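Local atomic coordinates of aminoacyl-tRNA synthetase (Cryptosporidium parvum, PDB entry 5F9Z), a protein that probably catalyses the ATP-dependent attachment of proline to its tRNA, as a class II prolyl-tRNA synthetase whose active site is occupied here by the inhibitor halofuginone. Residues 213-218 with 445-450. Residues are numbered along the deposited sequence; the frame is centred on the assembly and turned at random.
Sequences SENEKF and EDVSCE. With ZN (zinc ion), chain F; HFG (7-bromo-6-chloro-3-{3-[(2R,3S)-3-hydroxypiperidin-2-yl]-2-oxopropyl}quinazolin-4(3H)-one), chain E.
With CG anti to its backbone N (chi1 -172°) and the chain extended beyond, Glu450 reaches from the first turn of helix 447-458 to Ser213, whose OG sits between its own N and carbonyl carbon (chi1 60°). Ser213 OG donates to the syn lone pair of Glu450 OE1 over 2.7 Å, a buried bond between hydroxyl and carboxylate. A water adds a second donor to OE1 at 3.1 Å and accepts from Asn215 N, while Ser476 OG is hydrogen-bonded to both Glu450 OE2 and Ser213 OG. Here the loop between strands 208-211 and 223-231 of the class II catalytic core meets the C-terminal zinc-binding domain: Cys449, one residue before Glu450, binds the zinc ion through SG at 2.3 Å, together with Cys444, Cys494 and Cys497. Further along, the same loop carries Phe218, one ring face of which lies against halofuginone C3'. Glu216 brings its CG to 3.4 Å from Glu450 OE2, the two side chains crossing at about a right angle; their carboxylates stand close, and salt bridges from Glu216 to Lys454 and Lys475 probably temper the repulsion. Nearer solvent, Val447 CG2 packs 3.6 Å from Glu214 CB.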
ATOM      1  N   SER A 213      16.840  -9.578  -5.137  1.00 31.68           N
ATOM      2  CA  SER A 213      18.106 -10.076  -5.645  1.00 33.35           C
ATOM      3  C   SER A 213      19.241  -9.141  -5.227  1.00 35.90           C
ATOM      4  O   SER A 213      19.022  -8.038  -4.717  1.00 35.70           O
ATOM      5  CB  SER A 213      18.058 -10.214  -7.165  1.00 32.21           C
ATOM      6  OG  SER A 213      17.796  -8.965  -7.781  1.00 30.55           O
ATOM      7  N   GLU A 214      20.475  -9.599  -5.447  1.00 38.41           N
ATOM      8  CA  GLU A 214      21.631  -8.778  -5.104  1.00 40.70           C
ATOM      9  C   GLU A 214      21.670  -7.506  -5.940  1.00 41.24           C
ATOM     10  O   GLU A 214      22.083  -6.446  -5.456  1.00 40.72           O
ATOM     11  CB  GLU A 214      22.919  -9.583  -5.285  1.00 43.01           C
ATOM     12  CG  GLU A 214      23.016 -10.812  -4.396  1.00 45.87           C
ATOM     13  CD  GLU A 214      23.120 -10.463  -2.923  1.00 49.03           C
ATOM     14  OE1 GLU A 214      23.558  -9.339  -2.601  1.00 49.49           O
ATOM     15  OE2 GLU A 214      22.759 -11.316  -2.084  1.00 50.32           O
ATOM     16  N   ASN A 215      21.234  -7.589  -7.198  1.00 41.91           N
ATOM     17  CA  ASN A 215      21.206  -6.421  -8.067  1.00 42.62           C
ATOM     18  C   ASN A 215      20.056  -5.477  -7.742  1.00 39.30           C
ATOM     19  O   ASN A 215      20.119  -4.297  -8.102  1.00 39.87           O
ATOM     20  CB  ASN A 215      21.123  -6.866  -9.532  1.00 47.40           C
ATOM     21  CG  ASN A 215      21.145  -5.701 -10.501  1.00 50.96           C
ATOM     22  OD1 ASN A 215      20.222  -5.522 -11.296  1.00 53.30           O
ATOM     23  ND2 ASN A 215      22.198  -4.894 -10.435  1.00 51.52           N
ATOM     24  N   GLU A 216      19.019  -5.961  -7.057  1.00 37.34           N
ATOM     25  CA  GLU A 216      17.845  -5.157  -6.750  1.00 36.58           C
ATOM     26  C   GLU A 216      17.737  -4.754  -5.286  1.00 33.91           C
ATOM     27  O   GLU A 216      16.866  -3.943  -4.952  1.00 33.39           O
ATOM     28  CB  GLU A 216      16.568  -5.908  -7.156  1.00 37.72           C
ATOM     29  CG  GLU A 216      16.217  -5.768  -8.625  1.00 39.98           C
ATOM     30  CD  GLU A 216      15.796  -4.357  -8.982  1.00 40.78           C
ATOM     31  OE1 GLU A 216      14.871  -3.831  -8.331  1.00 39.53           O
ATOM     32  OE2 GLU A 216      16.398  -3.771  -9.905  1.00 43.38           O
ATOM     33  N   LYS A 217      18.585  -5.284  -4.410  1.00 32.54           N
ATOM     34  CA  LYS A 217      18.479  -4.962  -2.996  1.00 32.63           C
ATOM     35  C   LYS A 217      18.984  -3.545  -2.729  1.00 33.26           C
ATOM     36  O   LYS A 217      19.602  -2.899  -3.580  1.00 33.67           O
ATOM     37  CB  LYS A 217      19.266  -5.966  -2.155  1.00 32.00           C
ATOM     38  CG  LYS A 217      20.768  -5.750  -2.177  1.00 32.96           C
ATOM     39  CD  LYS A 217      21.483  -6.744  -1.279  1.00 33.93           C
ATOM     40  CE  LYS A 217      22.976  -6.457  -1.218  1.00 35.27           C
ATOM     41  NZ  LYS A 217      23.711  -7.497  -0.444  1.00 34.88           N
ATOM     42  N   PHE A 218      18.701  -3.065  -1.526  1.00 33.38           N
ATOM     43  CA  PHE A 218      19.225  -1.784  -1.066  1.00 32.65           C
ATOM     44  C   PHE A 218      20.739  -1.882  -0.936  1.00 34.51           C
ATOM     45  O   PHE A 218      21.228  -2.676  -0.122  1.00 34.74           O
ATOM     46  CB  PHE A 218      18.586  -1.417   0.273  1.00 30.53           C
ATOM     47  CG  PHE A 218      19.012  -0.079   0.816  1.00 29.26           C
ATOM     48  CD1 PHE A 218      19.356   0.961  -0.030  1.00 29.87           C
ATOM     49  CD2 PHE A 218      19.066   0.134   2.185  1.00 27.37           C
ATOM     50  CE1 PHE A 218      19.748   2.187   0.479  1.00 29.18           C
ATOM     51  CE2 PHE A 218      19.455   1.357   2.698  1.00 27.22           C
ATOM     52  CZ  PHE A 218      19.796   2.384   1.843  1.00 28.21           C
ATOM     53  N   GLU A 445      20.129 -16.372 -10.016  1.00 39.62           N
ATOM     54  CA  GLU A 445      20.209 -15.232  -9.105  1.00 40.36           C
ATOM     55  C   GLU A 445      21.539 -14.489  -9.174  1.00 43.84           C
ATOM     56  O   GLU A 445      21.834 -13.687  -8.278  1.00 45.54           O
ATOM     57  CB  GLU A 445      19.933 -15.643  -7.654  1.00 39.92           C
ATOM     58  CG  GLU A 445      18.596 -16.340  -7.460  1.00 39.29           C
ATOM     59  CD  GLU A 445      18.404 -16.849  -6.048  1.00 40.73           C
ATOM     60  OE1 GLU A 445      19.150 -16.410  -5.147  1.00 42.51           O
ATOM     61  OE2 GLU A 445      17.507 -17.692  -5.838  1.00 40.28           O
ATOM     62  N   ASP A 446      22.346 -14.721 -10.205  1.00 44.31           N
ATOM     63  CA  ASP A 446      23.584 -13.970 -10.356  1.00 46.26           C
ATOM     64  C   ASP A 446      23.290 -12.539 -10.796  1.00 44.81           C
ATOM     65  O   ASP A 446      22.328 -12.272 -11.522  1.00 42.35           O
ATOM     66  CB  ASP A 446      24.507 -14.644 -11.371  1.00 50.70           C
ATOM     67  CG  ASP A 446      24.986 -16.007 -10.913  1.00 54.53           C
ATOM     68  OD1 ASP A 446      24.934 -16.281  -9.696  1.00 56.33           O
ATOM     69  OD2 ASP A 446      25.421 -16.802 -11.772  1.00 57.10           O
ATOM     70  N   VAL A 447      24.134 -11.610 -10.340  1.00 46.09           N
ATOM     71  CA  VAL A 447      24.003 -10.216 -10.756  1.00 46.82           C
ATOM     72  C   VAL A 447      24.246 -10.086 -12.253  1.00 49.04           C
ATOM     73  O   VAL A 447      23.551  -9.336 -12.950  1.00 48.61           O
ATOM     74  CB  VAL A 447      24.962  -9.322  -9.947  1.00 46.59           C
ATOM     75  CG1 VAL A 447      24.971  -7.906 -10.502  1.00 45.69           C
ATOM     76  CG2 VAL A 447      24.570  -9.319  -8.481  1.00 45.87           C
ATOM     77  N   SER A 448      25.234 -10.819 -12.772  1.00 51.26           N
ATOM     78  CA  SER A 448      25.530 -10.764 -14.200  1.00 53.21           C
ATOM     79  C   SER A 448      24.358 -11.274 -15.029  1.00 51.75           C
ATOM     80  O   SER A 448      24.098 -10.768 -16.127  1.00 53.75           O
ATOM     81  CB  SER A 448      26.793 -11.569 -14.501  1.00 54.68           C
ATOM     82  OG  SER A 448      26.689 -12.887 -13.991  1.00 55.13           O
ATOM     83  N   CYS A 449      23.635 -12.273 -14.518  1.00 47.61           N
ATOM     84  CA  CYS A 449      22.499 -12.808 -15.261  1.00 45.72           C
ATOM     85  C   CYS A 449      21.366 -11.794 -15.332  1.00 45.51           C
ATOM     86  O   CYS A 449      20.787 -11.570 -16.402  1.00 46.91           O
ATOM     87  CB  CYS A 449      22.020 -14.113 -14.626  1.00 44.58           C
ATOM     88  SG  CYS A 449      20.820 -15.023 -15.626  1.00 43.46           S
ATOM     89  N   GLU A 450      21.039 -11.157 -14.202  1.00 43.43           N
ATOM     90  CA  GLU A 450      19.972 -10.161 -14.203  1.00 41.57           C
ATOM     91  C   GLU A 450      20.340  -8.943 -15.037  1.00 43.82           C
ATOM     92  O   GLU A 450      19.465  -8.344 -15.672  1.00 42.81           O
ATOM     93  CB  GLU A 450      19.636  -9.736 -12.774  1.00 39.09           C
ATOM     94  CG  GLU A 450      18.401  -8.856 -12.679  1.00 36.16           C
ATOM     95  CD  GLU A 450      17.945  -8.636 -11.252  1.00 35.16           C
ATOM     96  OE1 GLU A 450      18.669  -9.053 -10.324  1.00 36.54           O
ATOM     97  OE2 GLU A 450      16.860  -8.049 -11.060  1.00 34.16           O
TER
HETATM   98 ZN    ZN F 703      21.153 -17.176 -14.790  1.00 45.73          ZN
HETATM   99  O4' HFG E 702      15.416   4.844   1.909  1.00 34.77           O
HETATM  100  C21 HFG E 702      15.955   3.838   1.549  1.00 34.31           C
HETATM  101  C3' HFG E 702      16.089   2.632   2.506  1.00 33.19           C
HETATM  102  C2' HFG E 702      15.132   2.696   3.698  1.00 30.75           C
HETATM  103  N1' HFG E 702      15.332   3.871   4.435  1.00 29.62           N
HETATM  104  C6' HFG E 702      14.192   4.185   5.243  1.00 30.42           C
HETATM  105  C5' HFG E 702      13.270   2.981   5.448  1.00 30.70           C
HETATM  106  C4' HFG E 702      12.754   2.476   4.210  1.00 29.63           C
HETATM  107  C39 HFG E 702      13.688   2.612   3.161  1.00 30.25           C
HETATM  108  O7' HFG E 702      13.597   1.413   2.229  1.00 30.95           O
HETATM  109  C1' HFG E 702      16.556   3.727   0.022  1.00 34.29           C
HETATM  110  N3  HFG E 702      16.665   5.120  -0.587  1.00 34.63           N
HETATM  111  C4  HFG E 702      17.614   6.010  -0.102  1.00 36.81           C
HETATM  112  O11 HFG E 702      18.367   5.677   0.815  1.00 37.67           O
HETATM  113  C10 HFG E 702      17.713   7.257  -0.648  1.00 38.27           C
HETATM  114  C5  HFG E 702      18.688   8.208  -0.173  1.00 39.94           C
HETATM  115  C2  HFG E 702      15.864   5.474  -1.569  1.00 34.54           C
HETATM  116  N1  HFG E 702      15.929   6.692  -2.128  1.00 35.65           N
HETATM  117  C9  HFG E 702      16.853   7.592  -1.676  1.00 38.22           C
HETATM  118  C8  HFG E 702      16.925   8.865  -2.260  1.00 41.16           C
HETATM  119  C7  HFG E 702      17.882   9.797  -1.789  1.00 45.97           C
HETATM  120 BR1  HFG E 702      17.977  11.571  -2.606  1.00 55.64          BR
HETATM  121  C6  HFG E 702      18.757   9.456  -0.745  1.00 42.82           C
HETATM  122 CL1  HFG E 702      19.948  10.620  -0.166  1.00 43.53          CL
HETATM  123  O   HOH W   1      20.758 -12.519  -6.334  1.00 43.03           O
HETATM  124  O   HOH W   2      20.988 -10.378  -8.784  1.00 35.94           O